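PDB 5ZNM: colicin-D from Escherichia coli, which kills Escherichia coli and closely related bacteria by entering their cells and cleaving tRNA, which shuts down protein synthesis. Local coordinates for residues A[50-54]-A[214-218]; A[96-102]-A[163-169]; A[179-183]-A[261-265]; A[284-290]-A[321-325]; A[324-328]-A[355-359]. One frame throughout, in Å; residues are numbered along the deposited sequence.

Overall arrangement
Interactions 1, 2 and 3 belong to the central part of the chain, while interactions 4 and 5 involve helix 314-329 of the C-terminal tRNase part and share Ile324 and Glu325. Interaction 1 is a buried loop contact built on one hydroxyl and a water; its Asn52 and Leu50 meet Tyr264 of interaction 3. Interaction 2 is a regular antiparallel strand pair, partly buried, with an arginine-aspartate pair on one face and a wholly apolar cluster on the other, whereas interaction 3 is a single bridge between splayed strands. Interaction 4, partly buried, mixes arginines with a phenylalanine where a connecting loop meets the helix. Interaction 5, about 11 Å away between centres, is buried and largely apolar.

Interaction 1: residues A[50-54]-A[214-218]; sequences LNNTA and VPQPS
Thr53 faces the loop 214-218 with both branches of its side chain, the hydroxyl facing the backbone N-H of Gln216 and the methyl beside the ring of Pro217. The backbone N of Gln216 donates to Thr53 OG1 at 3.1 Å, and the bond is nearly straight (164° at the hydrogen). With chi1 at -48°, OG1 lies beside the threonine's own backbone N while CG2 stands anti to it, and this rotation lets the two branches work at once. Thr53 CG2 comes within 4.1 Å of Pro217 CB, with Pro217 CD just as near. Earlier in the loop, Pro215 rests on the other backbone, its CG 3.9 Å from Asn52 O.

A single water ties the polar groups together. It takes a hydrogen from Asn51 ND2 at 3.0 Å, gives one to Gln216 O at 2.8 Å, and lies 2.7 Å from Thr53 OG1. Asn51 ND2 and Gln216 O are 4.1 Å apart, so the water spans a gap too wide for a direct bond. Both amide side chains have firmer partners elsewhere: Asn51 OD1 is bonded to Thr232 OG1, and the Gln216 amide bonds to Pro230 O and Thr232 N, which pins the loop to its own later part.

The contact lies at the interface with the second subunit, whose Ala54 packs on Pro217. Strand 49-51 forms the edge of a mixed sheet, parallel to strand 207-212, from which the loop emerges, and Leu50 packs against strands 126-131 and 262-267.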
# COMPACT_ATOMS: atom_id res chain seq x y z
N LEU A 50 15.50 6.36 -2.38
CA LEU A 50 14.20 6.82 -1.91
C LEU A 50 13.31 7.14 -3.10
O LEU A 50 13.75 7.81 -4.04
CB LEU A 50 14.35 8.08 -1.05
CG LEU A 50 15.04 7.95 0.30
CD1 LEU A 50 15.55 9.31 0.77
CD2 LEU A 50 14.05 7.35 1.30
N ASN A 51 12.07 6.68 -3.06
CA ASN A 51 11.10 7.07 -4.07
C ASN A 51 10.23 8.19 -3.51
O ASN A 51 9.90 8.19 -2.32
CB ASN A 51 10.23 5.88 -4.49
CG ASN A 51 11.00 4.87 -5.30
OD1 ASN A 51 12.01 5.20 -5.94
ND2 ASN A 51 10.52 3.62 -5.31
N ASN A 52 9.86 9.15 -4.36
CA ASN A 52 8.96 10.20 -3.91
C ASN A 52 7.48 9.83 -4.10
O ASN A 52 6.66 10.68 -4.42
CB ASN A 52 9.29 11.53 -4.60
CG ASN A 52 10.44 12.28 -3.92
OD1 ASN A 52 10.81 13.39 -4.34
ND2 ASN A 52 10.99 11.69 -2.88
N THR A 53 7.15 8.56 -3.91
CA THR A 53 5.77 8.11 -3.76
C THR A 53 5.15 8.71 -2.50
O THR A 53 5.60 8.43 -1.39
CB THR A 53 5.76 6.59 -3.67
OG1 THR A 53 6.58 6.06 -4.72
CG2 THR A 53 4.33 6.05 -3.80
N ALA A 54 4.13 9.55 -2.66
CA ALA A 54 3.67 10.32 -1.52
C ALA A 54 2.99 9.43 -0.48
O ALA A 54 2.30 8.46 -0.82
CB ALA A 54 2.70 11.42 -1.97
N VAL A 214 10.04 10.70 -9.39
CA VAL A 214 8.79 10.30 -10.03
C VAL A 214 8.06 9.34 -9.08
O VAL A 214 8.61 8.28 -8.76
CB VAL A 214 9.05 9.62 -11.38
CG1 VAL A 214 7.72 9.29 -12.06
CG2 VAL A 214 9.92 10.50 -12.28
N PRO A 215 6.83 9.65 -8.67
CA PRO A 215 6.07 8.69 -7.86
C PRO A 215 6.02 7.34 -8.55
O PRO A 215 5.87 7.26 -9.77
CB PRO A 215 4.68 9.33 -7.73
CG PRO A 215 4.96 10.83 -7.92
CD PRO A 215 6.04 10.87 -8.96
N GLN A 216 6.19 6.29 -7.77
CA GLN A 216 6.27 4.98 -8.39
C GLN A 216 5.90 3.90 -7.38
O GLN A 216 6.77 3.18 -6.87
CB GLN A 216 7.68 4.73 -8.92
CG GLN A 216 7.75 3.76 -10.08
CD GLN A 216 9.08 3.88 -10.79
OE1 GLN A 216 10.08 3.32 -10.33
NE2 GLN A 216 9.12 4.65 -11.89
N PRO A 217 4.61 3.75 -7.07
CA PRO A 217 4.20 2.68 -6.15
C PRO A 217 4.48 1.28 -6.68
O PRO A 217 4.62 0.34 -5.89
CB PRO A 217 2.69 2.93 -5.97
CG PRO A 217 2.29 3.66 -7.21
CD PRO A 217 3.46 4.54 -7.56
N SER A 218 4.57 1.12 -8.00
CA SER A 218 5.08 -0.08 -8.64
C SER A 218 5.54 0.31 -10.03
O SER A 218 5.30 1.43 -10.49
CB SER A 218 4.02 -1.19 -8.68
OG SER A 218 2.73 -0.68 -8.96
O HOH W 1 7.69 3.64 -4.26

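Interaction 2: residues A[96-102]-A[163-169]; sequences LLMRISL and QLALDLL
Leu168 O is shared by two neighbouring amides of the opposite strand: Leu97 N reaches it at 2.7 Å, and Met98 N adds a weak bond at 3.4 Å. This is a classic beta bulge, and it shifts the register by one residue between Leu96 and Met98. The methyl CD1 of Leu96 also lies against that oxygen.

Beyond the bulge the antiparallel pairing is regular. Met98 with Leu168 and Ile100 with Leu166 are hydrogen-bonded pairs, while Arg99 with Asp167 and Ser101 with Ala165 are non-hydrogen-bonded ones. Arg99 and Asp167 run side by side on one face, their guanidinium and carboxylate planes 30° apart. Arg99 NE is 2.6 Å from Asp167 OD1, a salt bridge whose hydrogen bond is bent and weak, and Arg99 NH2 lies 2.9 Å from Asp167 OD2. The bend at chi3 (-45°) turns the guanidinium alongside the carboxylate. On that face too Leu96 CD1 meets Leu169 CD2. Ser101 OG donates to Gln163 OE1 at 2.6 Å from above the amide plane, and accepts from Gly103 N.

The face bearing Met98, Ile100, Leu166 and Leu168 is apolar: Ile100 CD1 meets Leu168 CD1 at 4.0 Å. These side chains lie under helix 79-86, where Phe80 touches both leucines. The two strands form the middle of a four-stranded sheet, with 153-160 flanking strand 163-170 and the short 243-244 flanking strand 96-103.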
# COMPACT_ATOMS: atom_id res chain seq x y z
N LEU A 96 15.34 1.87 24.88
CA LEU A 96 14.78 1.09 23.78
C LEU A 96 13.29 0.89 24.04
O LEU A 96 12.90 0.19 24.97
CB LEU A 96 15.49 -0.25 23.64
CG LEU A 96 14.97 -1.16 22.53
CD1 LEU A 96 14.99 -0.44 21.18
CD2 LEU A 96 15.77 -2.46 22.46
N LEU A 97 12.46 1.53 23.22
CA LEU A 97 11.01 1.42 23.36
C LEU A 97 10.47 0.17 22.70
O LEU A 97 9.51 -0.43 23.20
CB LEU A 97 10.32 2.64 22.76
CG LEU A 97 10.60 3.95 23.47
CD1 LEU A 97 10.16 5.09 22.58
CD2 LEU A 97 9.85 3.97 24.78
N MET A 98 11.03 -0.22 21.56
CA MET A 98 10.44 -1.27 20.76
C MET A 98 11.44 -1.72 19.71
O MET A 98 12.16 -0.90 19.15
CB MET A 98 9.15 -0.78 20.09
CG MET A 98 8.41 -1.82 19.30
SD MET A 98 6.79 -1.16 18.90
CE MET A 98 6.02 -1.22 20.51
N ARG A 99 11.49 -3.02 19.48
CA ARG A 99 12.27 -3.60 18.39
C ARG A 99 11.31 -4.33 17.48
O ARG A 99 10.51 -5.15 17.94
CB ARG A 99 13.34 -4.56 18.92
CG ARG A 99 14.05 -5.36 17.83
CD ARG A 99 15.35 -5.92 18.35
NE ARG A 99 16.11 -4.94 19.10
CZ ARG A 99 17.31 -5.12 19.60
NH1 ARG A 99 17.93 -6.27 19.44
NH2 ARG A 99 17.91 -4.14 20.28
N ILE A 100 11.39 -4.05 16.19
CA ILE A 100 10.46 -4.56 15.20
C ILE A 100 11.28 -5.29 14.15
O ILE A 100 12.10 -4.68 13.45
CB ILE A 100 9.65 -3.43 14.56
CG1 ILE A 100 8.78 -2.73 15.61
CG2 ILE A 100 8.81 -3.98 13.42
CD1 ILE A 100 8.50 -1.29 15.28
N SER A 101 11.08 -6.60 14.04
CA SER A 101 11.67 -7.33 12.93
C SER A 101 10.96 -6.94 11.65
O SER A 101 9.74 -6.77 11.63
CB SER A 101 11.56 -8.84 13.15
OG SER A 101 12.01 -9.53 12.00
N LEU A 102 11.72 -6.81 10.57
CA LEU A 102 11.16 -6.56 9.26
C LEU A 102 11.24 -7.77 8.34
O LEU A 102 10.76 -7.71 7.20
CB LEU A 102 11.86 -5.37 8.61
CG LEU A 102 11.74 -4.13 9.48
CD1 LEU A 102 12.64 -3.00 9.00
CD2 LEU A 102 10.28 -3.71 9.52
N GLN A 163 17.88 -11.21 11.42
CA GLN A 163 16.78 -10.34 11.03
C GLN A 163 17.25 -8.91 10.82
O GLN A 163 18.06 -8.38 11.58
CB GLN A 163 15.69 -10.34 12.09
CG GLN A 163 15.41 -11.69 12.70
CD GLN A 163 14.11 -12.25 12.24
OE1 GLN A 163 13.39 -11.63 11.46
NE2 GLN A 163 13.78 -13.43 12.72
N LEU A 164 16.67 -8.27 9.81
CA LEU A 164 16.66 -6.82 9.76
C LEU A 164 15.60 -6.31 10.73
O LEU A 164 14.43 -6.70 10.63
CB LEU A 164 16.38 -6.34 8.34
CG LEU A 164 16.42 -4.83 8.12
CD1 LEU A 164 17.74 -4.24 8.59
CD2 LEU A 164 16.17 -4.50 6.65
N ALA A 165 16.01 -5.47 11.67
CA ALA A 165 15.10 -4.98 12.70
C ALA A 165 15.22 -3.47 12.84
O ALA A 165 16.25 -2.88 12.51
CB ALA A 165 15.38 -5.65 14.05
N LEU A 166 14.16 -2.86 13.35
CA LEU A 166 14.11 -1.43 13.64
C LEU A 166 14.03 -1.25 15.14
O LEU A 166 13.10 -1.74 15.78
CB LEU A 166 12.91 -0.78 12.95
CG LEU A 166 12.72 0.72 13.13
CD1 LEU A 166 13.88 1.48 12.52
CD2 LEU A 166 11.41 1.14 12.50
N ASP A 167 15.02 -0.56 15.71
CA ASP A 167 14.99 -0.21 17.12
C ASP A 167 14.40 1.19 17.25
O ASP A 167 14.92 2.13 16.64
CB ASP A 167 16.39 -0.24 17.74
CG ASP A 167 16.81 -1.63 18.13
OD1 ASP A 167 15.97 -2.55 18.01
OD2 ASP A 167 17.96 -1.80 18.58
N LEU A 168 13.32 1.30 18.02
CA LEU A 168 12.71 2.59 18.31
C LEU A 168 13.21 3.04 19.67
O LEU A 168 13.04 2.34 20.68
CB LEU A 168 11.18 2.50 18.27
CG LEU A 168 10.61 2.14 16.89
CD1 LEU A 168 9.10 2.29 16.87
CD2 LEU A 168 11.24 2.97 15.78
N LEU A 169 13.85 4.21 19.69
CA LEU A 169 14.56 4.72 20.85
C LEU A 169 13.90 5.99 21.35
O LEU A 169 13.65 6.92 20.57
CB LEU A 169 16.01 5.01 20.52
CG LEU A 169 16.76 3.81 19.94
CD1 LEU A 169 18.06 4.29 19.32
CD2 LEU A 169 17.01 2.79 21.03

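Interaction 3: residues A[179-183]-A[261-265]; sequences AVPVL and DFIYW
The two backbones run in roughly the same sense but splay 50° apart, and they join at a single bridge, Val182 with Ile263. Both bonds of that bridge belong to Ile263: its N donates to Pro181 O at 2.9 Å, and its O accepts from Leu183 N at 2.8 Å, almost in line with the carbonyl. Where the chains diverge, a water takes over, giving a hydrogen to Leu183 O at 2.7 Å and accepting one from Trp265 N at 3.0 Å.

Side chains pack on both flanks of the bridge. Leu183 crosses Phe262 at about a right angle, its CD1 lying 3.6 Å from Phe262 CG, obliquely to the ring. With chi1 at 64°, the phenyl tucks between the phenylalanine's own backbone N and carbonyl carbon, and this brings it beside the leucine. Val180 and Ile263 meet on the other flank, where Val180 CG1 is 3.7 Å from Phe262 CA and 3.9 Å from Ile263 CG1. Val182 CG1 slants against the five-membered ring of Trp265. Just before Phe262, Asp261 forms a salt bridge with Arg154 and a hydrogen bond with Tyr278.

Strand 262-267 is the outermost of a five-stranded antiparallel sheet, next to 274-281. Strand 179-181 pairs with 148-150, so the bridge joins this small two-stranded sheet to the larger one, while Phe262 and Leu183 both pack against strand 194-198.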
# COMPACT_ATOMS: atom_id res chain seq x y z
N ALA A 179 16.95 16.10 18.45
CA ALA A 179 17.06 16.88 17.22
C ALA A 179 17.44 15.99 16.05
O ALA A 179 18.44 15.27 16.11
CB ALA A 179 18.07 18.01 17.40
N VAL A 180 16.64 16.03 14.99
CA VAL A 180 16.88 15.28 13.77
C VAL A 180 17.12 16.29 12.66
O VAL A 180 16.30 17.19 12.49
CB VAL A 180 15.69 14.36 13.42
CG1 VAL A 180 15.84 13.75 12.05
CG2 VAL A 180 15.53 13.26 14.49
N PRO A 181 18.20 16.19 11.89
CA PRO A 181 18.47 17.21 10.87
C PRO A 181 17.57 17.09 9.64
O PRO A 181 17.30 15.98 9.17
CB PRO A 181 19.93 16.94 10.49
CG PRO A 181 20.07 15.46 10.68
CD PRO A 181 19.26 15.16 11.93
N VAL A 182 17.16 18.24 9.10
CA VAL A 182 16.46 18.31 7.83
C VAL A 182 17.47 18.56 6.71
O VAL A 182 18.27 19.50 6.77
CB VAL A 182 15.40 19.42 7.85
CG1 VAL A 182 14.69 19.52 6.48
CG2 VAL A 182 14.40 19.17 8.97
N LEU A 183 17.41 17.72 5.67
CA LEU A 183 18.35 17.79 4.57
C LEU A 183 17.64 18.17 3.27
O LEU A 183 16.45 17.90 3.11
CB LEU A 183 19.07 16.45 4.40
CG LEU A 183 19.74 15.96 5.69
CD1 LEU A 183 20.46 14.66 5.45
CD2 LEU A 183 20.70 17.01 6.19
N ASP A 261 19.98 9.22 10.91
CA ASP A 261 18.61 9.46 10.49
C ASP A 261 18.43 10.92 10.13
O ASP A 261 19.19 11.79 10.57
CB ASP A 261 17.61 9.04 11.59
CG ASP A 261 17.95 9.65 12.93
OD1 ASP A 261 19.15 9.88 13.19
OD2 ASP A 261 17.02 9.90 13.73
N PHE A 262 17.44 11.20 9.29
CA PHE A 262 17.24 12.58 8.86
C PHE A 262 15.80 12.74 8.39
O PHE A 262 15.04 11.78 8.32
CB PHE A 262 18.22 12.96 7.74
CG PHE A 262 18.05 12.16 6.46
CD1 PHE A 262 18.68 10.93 6.30
CD2 PHE A 262 17.29 12.67 5.40
CE1 PHE A 262 18.55 10.20 5.12
CE2 PHE A 262 17.14 11.96 4.22
CZ PHE A 262 17.77 10.71 4.08
N ILE A 263 15.45 13.98 8.08
CA ILE A 263 14.16 14.31 7.48
C ILE A 263 14.42 15.02 6.16
O ILE A 263 15.37 15.81 6.05
CB ILE A 263 13.31 15.17 8.45
CG1 ILE A 263 12.88 14.31 9.64
CG2 ILE A 263 12.09 15.77 7.75
CD1 ILE A 263 12.32 15.08 10.80
N TYR A 264 13.63 14.69 5.14
CA TYR A 264 13.62 15.48 3.91
C TYR A 264 12.17 15.68 3.47
O TYR A 264 11.25 15.03 3.98
CB TYR A 264 14.46 14.83 2.80
CG TYR A 264 13.75 13.77 2.00
CD1 TYR A 264 13.35 12.57 2.58
CD2 TYR A 264 13.47 13.97 0.66
CE1 TYR A 264 12.70 11.59 1.85
CE2 TYR A 264 12.81 13.01 -0.08
CZ TYR A 264 12.43 11.82 0.51
OH TYR A 264 11.77 10.88 -0.25
N TRP A 265 11.97 16.60 2.53
CA TRP A 265 10.64 16.92 2.02
C TRP A 265 10.46 16.38 0.60
O TRP A 265 11.39 16.44 -0.20
CB TRP A 265 10.41 18.43 2.00
CG TRP A 265 10.40 19.06 3.33
CD1 TRP A 265 11.48 19.56 4.01
CD2 TRP A 265 9.26 19.26 4.17
NE1 TRP A 265 11.08 20.07 5.21
CE2 TRP A 265 9.72 19.89 5.34
CE3 TRP A 265 7.90 18.96 4.04
CZ2 TRP A 265 8.87 20.24 6.38
CZ3 TRP A 265 7.04 19.31 5.08
CH2 TRP A 265 7.54 19.95 6.24
O HOH W 2 14.16 18.51 1.76

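Interaction 4: residues A[284-290]-A[321-325]; sequences PLDSGRF and RDAIE
The loop 284-290 turns back on itself, Ser287 N bonding to Phe290 O, and approaches the side of helix 314-329 so that Phe290 CA stands 7.5 Å from Arg321 CA. The Phe290 ring lies against the helix surface. The CG of Arg321 sits over one face, 3.8 Å from the ring centroid and 16° off the normal, a CH-pi contact; the CG of Arg289, the residue before Phe290, lies over the opposite face. At the ring edge Ile324 CG2 approaches Phe290 CZ to 3.7 Å.

This loop leads from strand 274-281, in the five-stranded antiparallel sheet, to helix 292-297 of the tRNase part, so the contact joins this connecting loop to helix 314-329.

Bends at chi2 and chi3 (-79° and -51°) carry the Arg321 guanidinium back toward the loop. Arg321 NE and NH1 both grip Asp322 OD1, at 2.8 and 2.9 Å, from the same face of the carboxylate. Arg321 NH2 makes a weak bond to Pro284 O at 3.3 Å and donates to a water at 2.7 Å, which in turn donates to Pro284 O. Leu285 CD2 rests over one guanidinium face. Arg289 and Glu325 form a salt bridge whose exact geometry is doubtful.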
# COMPACT_ATOMS: atom_id res chain seq x y z
N PRO A 284 26.31 1.83 11.29
CA PRO A 284 27.48 1.50 10.46
C PRO A 284 28.03 0.11 10.73
O PRO A 284 28.61 -0.51 9.84
CB PRO A 284 28.50 2.58 10.84
CG PRO A 284 27.69 3.70 11.34
CD PRO A 284 26.46 3.13 11.97
N LEU A 285 27.83 -0.41 11.93
CA LEU A 285 28.40 -1.70 12.29
C LEU A 285 27.46 -2.85 12.01
O LEU A 285 27.85 -4.01 12.22
CB LEU A 285 28.80 -1.71 13.77
CG LEU A 285 29.94 -0.78 14.20
CD1 LEU A 285 30.07 -0.76 15.72
CD2 LEU A 285 31.27 -1.17 13.54
N ASP A 286 26.24 -2.58 11.56
CA ASP A 286 25.26 -3.61 11.24
C ASP A 286 25.06 -3.60 9.74
O ASP A 286 24.30 -2.77 9.21
CB ASP A 286 23.95 -3.38 11.99
CG ASP A 286 24.08 -3.68 13.47
OD1 ASP A 286 25.11 -3.32 14.06
OD2 ASP A 286 23.15 -4.28 14.05
N SER A 287 25.71 -4.53 9.05
CA SER A 287 25.85 -4.48 7.60
C SER A 287 25.59 -5.83 6.94
O SER A 287 26.04 -6.04 5.80
CB SER A 287 27.25 -4.02 7.22
OG SER A 287 28.21 -4.99 7.64
N GLY A 288 24.91 -6.76 7.60
CA GLY A 288 24.76 -8.08 7.02
C GLY A 288 25.98 -8.92 7.32
O GLY A 288 25.88 -9.89 8.09
N ARG A 289 27.14 -8.56 6.77
CA ARG A 289 28.34 -9.32 7.11
C ARG A 289 28.65 -9.19 8.59
O ARG A 289 29.00 -10.17 9.25
CB ARG A 289 29.54 -8.86 6.28
CG ARG A 289 30.81 -9.61 6.76
CD ARG A 289 32.07 -9.16 6.06
NE ARG A 289 31.96 -9.31 4.61
CZ ARG A 289 32.88 -8.88 3.75
NH1 ARG A 289 33.99 -8.29 4.18
NH2 ARG A 289 32.69 -9.05 2.45
N PHE A 290 28.48 -7.99 9.14
CA PHE A 290 28.74 -7.72 10.54
C PHE A 290 27.47 -7.29 11.25
O PHE A 290 26.52 -6.80 10.64
CB PHE A 290 29.79 -6.62 10.70
CG PHE A 290 31.12 -6.98 10.12
CD1 PHE A 290 31.96 -7.89 10.76
CD2 PHE A 290 31.53 -6.42 8.92
CE1 PHE A 290 33.18 -8.23 10.21
CE2 PHE A 290 32.75 -6.75 8.37
CZ PHE A 290 33.59 -7.66 9.02
N ARG A 321 35.95 -4.49 13.66
CA ARG A 321 35.33 -4.62 12.34
C ARG A 321 36.33 -4.30 11.23
O ARG A 321 36.48 -5.05 10.25
CB ARG A 321 34.10 -3.71 12.26
CG ARG A 321 33.13 -3.96 11.09
CD ARG A 321 33.61 -3.38 9.76
NE ARG A 321 34.00 -1.95 9.82
CZ ARG A 321 33.16 -0.93 9.73
NH1 ARG A 321 33.62 0.32 9.78
NH2 ARG A 321 31.85 -1.14 9.59
N ASP A 322 37.03 -3.17 11.36
CA ASP A 322 38.00 -2.76 10.35
C ASP A 322 39.15 -3.76 10.25
O ASP A 322 39.61 -4.09 9.15
CB ASP A 322 38.52 -1.34 10.65
CG ASP A 322 37.45 -0.24 10.40
OD1 ASP A 322 36.41 -0.52 9.76
OD2 ASP A 322 37.64 0.90 10.86
N ALA A 323 39.61 -4.30 11.39
CA ALA A 323 40.69 -5.28 11.35
C ALA A 323 40.27 -6.54 10.59
O ALA A 323 41.04 -7.09 9.81
CB ALA A 323 41.16 -5.64 12.76
N ILE A 324 39.03 -6.99 10.81
CA ILE A 324 38.54 -8.14 10.06
C ILE A 324 38.48 -7.81 8.57
O ILE A 324 38.86 -8.63 7.73
CB ILE A 324 37.18 -8.59 10.62
CG1 ILE A 324 37.36 -9.04 12.07
CG2 ILE A 324 36.54 -9.69 9.75
CD1 ILE A 324 36.12 -8.93 12.92
N GLU A 325 38.03 -6.60 8.22
CA GLU A 325 38.00 -6.22 6.81
C GLU A 325 39.40 -6.14 6.21
O GLU A 325 39.60 -6.54 5.05
CB GLU A 325 37.27 -4.88 6.62
CG GLU A 325 35.76 -5.02 6.69
CD GLU A 325 35.19 -5.70 5.45
OE1 GLU A 325 35.42 -5.22 4.33
OE2 GLU A 325 34.51 -6.74 5.61
O HOH W 3 30.03 -3.18 9.43

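Interaction 5: residues A[324-328]-A[355-359]; sequences IEEHL and NVVII
Ile324 opens the contact by setting its CG2 methyl 4.0 Å from Val357 CG1. Here helix 314-329 lies across an antiparallel sheet in the tRNase part of the chain, a helix-on-sheet layer in which the short segments cross at 99° with their axes 9.4 Å apart. Asn355, Val357 and Ile359 point from the strand to the helix, while Val356 and Ile358 point to the other face.

One turn on, His327 reaches down to the strand. Its CG is anti to the backbone N (chi1 169°), which carries the imidazole between Asn355 and Val357. His327 CE1 approaches Asn355 O at 3.2 Å with the oxygen near the ring plane, and His327 CD2 meets Val357 CG2 at a tight 3.4 Å. The ring's NE2 bonds to Tyr348 O on strand 346-349, so the imidazole spans two neighbouring strands, which should restrain the rotation of the ring. Asn355 turns its amide elsewhere, bonding to Lys370 NZ and Asp304 O, and offers its CB and carbonyl to the histidine.

Leu328 completes the row, its two methyls divided between two strand residues. Leu328 CD2 comes to 4.3 Å from Val357 CG1, on the same valine methyl that Ile324 touches, and Leu328 CD1 lies 4.4 Å from Ile359 CD1.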
# COMPACT_ATOMS: atom_id res chain seq x y z
N ILE A 324 39.03 -6.99 10.81
CA ILE A 324 38.54 -8.14 10.06
C ILE A 324 38.48 -7.81 8.57
O ILE A 324 38.86 -8.63 7.73
CB ILE A 324 37.18 -8.59 10.62
CG1 ILE A 324 37.36 -9.04 12.07
CG2 ILE A 324 36.54 -9.69 9.75
CD1 ILE A 324 36.12 -8.93 12.92
N GLU A 325 38.03 -6.60 8.22
CA GLU A 325 38.00 -6.22 6.81
C GLU A 325 39.40 -6.14 6.21
O GLU A 325 39.60 -6.54 5.05
CB GLU A 325 37.27 -4.88 6.62
CG GLU A 325 35.76 -5.02 6.69
CD GLU A 325 35.19 -5.70 5.45
OE1 GLU A 325 35.42 -5.22 4.33
OE2 GLU A 325 34.51 -6.74 5.61
N GLU A 326 40.38 -5.62 6.96
CA GLU A 326 41.76 -5.58 6.46
C GLU A 326 42.31 -6.98 6.20
O GLU A 326 43.02 -7.21 5.20
CB GLU A 326 42.67 -4.83 7.44
CG GLU A 326 42.41 -3.30 7.51
CD GLU A 326 43.22 -2.57 8.59
OE1 GLU A 326 44.16 -3.18 9.16
OE2 GLU A 326 42.90 -1.40 8.88
N HIS A 327 42.00 -7.93 7.09
CA HIS A 327 42.38 -9.32 6.89
C HIS A 327 41.74 -9.88 5.62
O HIS A 327 42.41 -10.50 4.79
CB HIS A 327 41.96 -10.15 8.12
CG HIS A 327 42.05 -11.63 7.93
ND1 HIS A 327 43.20 -12.35 8.20
CD2 HIS A 327 41.12 -12.54 7.53
CE1 HIS A 327 42.98 -13.63 7.96
NE2 HIS A 327 41.73 -13.77 7.55
N LEU A 328 40.44 -9.66 5.45
CA LEU A 328 39.76 -10.22 4.29
C LEU A 328 40.18 -9.55 2.99
O LEU A 328 40.04 -10.17 1.92
CB LEU A 328 38.25 -10.10 4.44
CG LEU A 328 37.62 -10.96 5.54
CD1 LEU A 328 36.15 -10.56 5.67
CD2 LEU A 328 37.76 -12.46 5.25
N ASN A 355 46.22 -15.62 11.03
CA ASN A 355 44.84 -15.43 11.47
C ASN A 355 43.87 -16.15 10.55
O ASN A 355 44.10 -16.28 9.34
CB ASN A 355 44.51 -13.94 11.55
CG ASN A 355 45.12 -13.27 12.77
OD1 ASN A 355 45.53 -13.96 13.71
ND2 ASN A 355 45.18 -11.93 12.78
N VAL A 356 42.78 -16.63 11.13
CA VAL A 356 41.63 -17.12 10.37
C VAL A 356 40.43 -16.24 10.70
O VAL A 356 40.31 -15.73 11.82
CB VAL A 356 41.30 -18.59 10.69
CG1 VAL A 356 42.39 -19.51 10.17
CG2 VAL A 356 41.13 -18.76 12.21
N VAL A 357 39.54 -16.09 9.72
CA VAL A 357 38.23 -15.48 9.92
C VAL A 357 37.20 -16.42 9.32
O VAL A 357 37.38 -16.90 8.19
CB VAL A 357 38.13 -14.08 9.29
CG1 VAL A 357 36.66 -13.61 9.22
CG2 VAL A 357 39.01 -13.06 10.08
N ILE A 358 36.14 -16.73 10.08
CA ILE A 358 35.08 -17.64 9.65
C ILE A 358 33.88 -16.85 9.16
O ILE A 358 33.34 -16.01 9.88
CB ILE A 358 34.63 -18.57 10.80
CG1 ILE A 358 35.81 -19.29 11.44
CG2 ILE A 358 33.52 -19.58 10.28
CD1 ILE A 358 35.45 -19.85 12.83
N ILE A 359 33.42 -17.17 7.95
CA ILE A 359 32.23 -16.58 7.35
C ILE A 359 31.19 -17.68 7.18
O ILE A 359 31.48 -18.70 6.55
CB ILE A 359 32.55 -15.92 6.00
CG1 ILE A 359 33.69 -14.91 6.14
CG2 ILE A 359 31.30 -15.22 5.44
CD1 ILE A 359 33.36 -13.73 7.02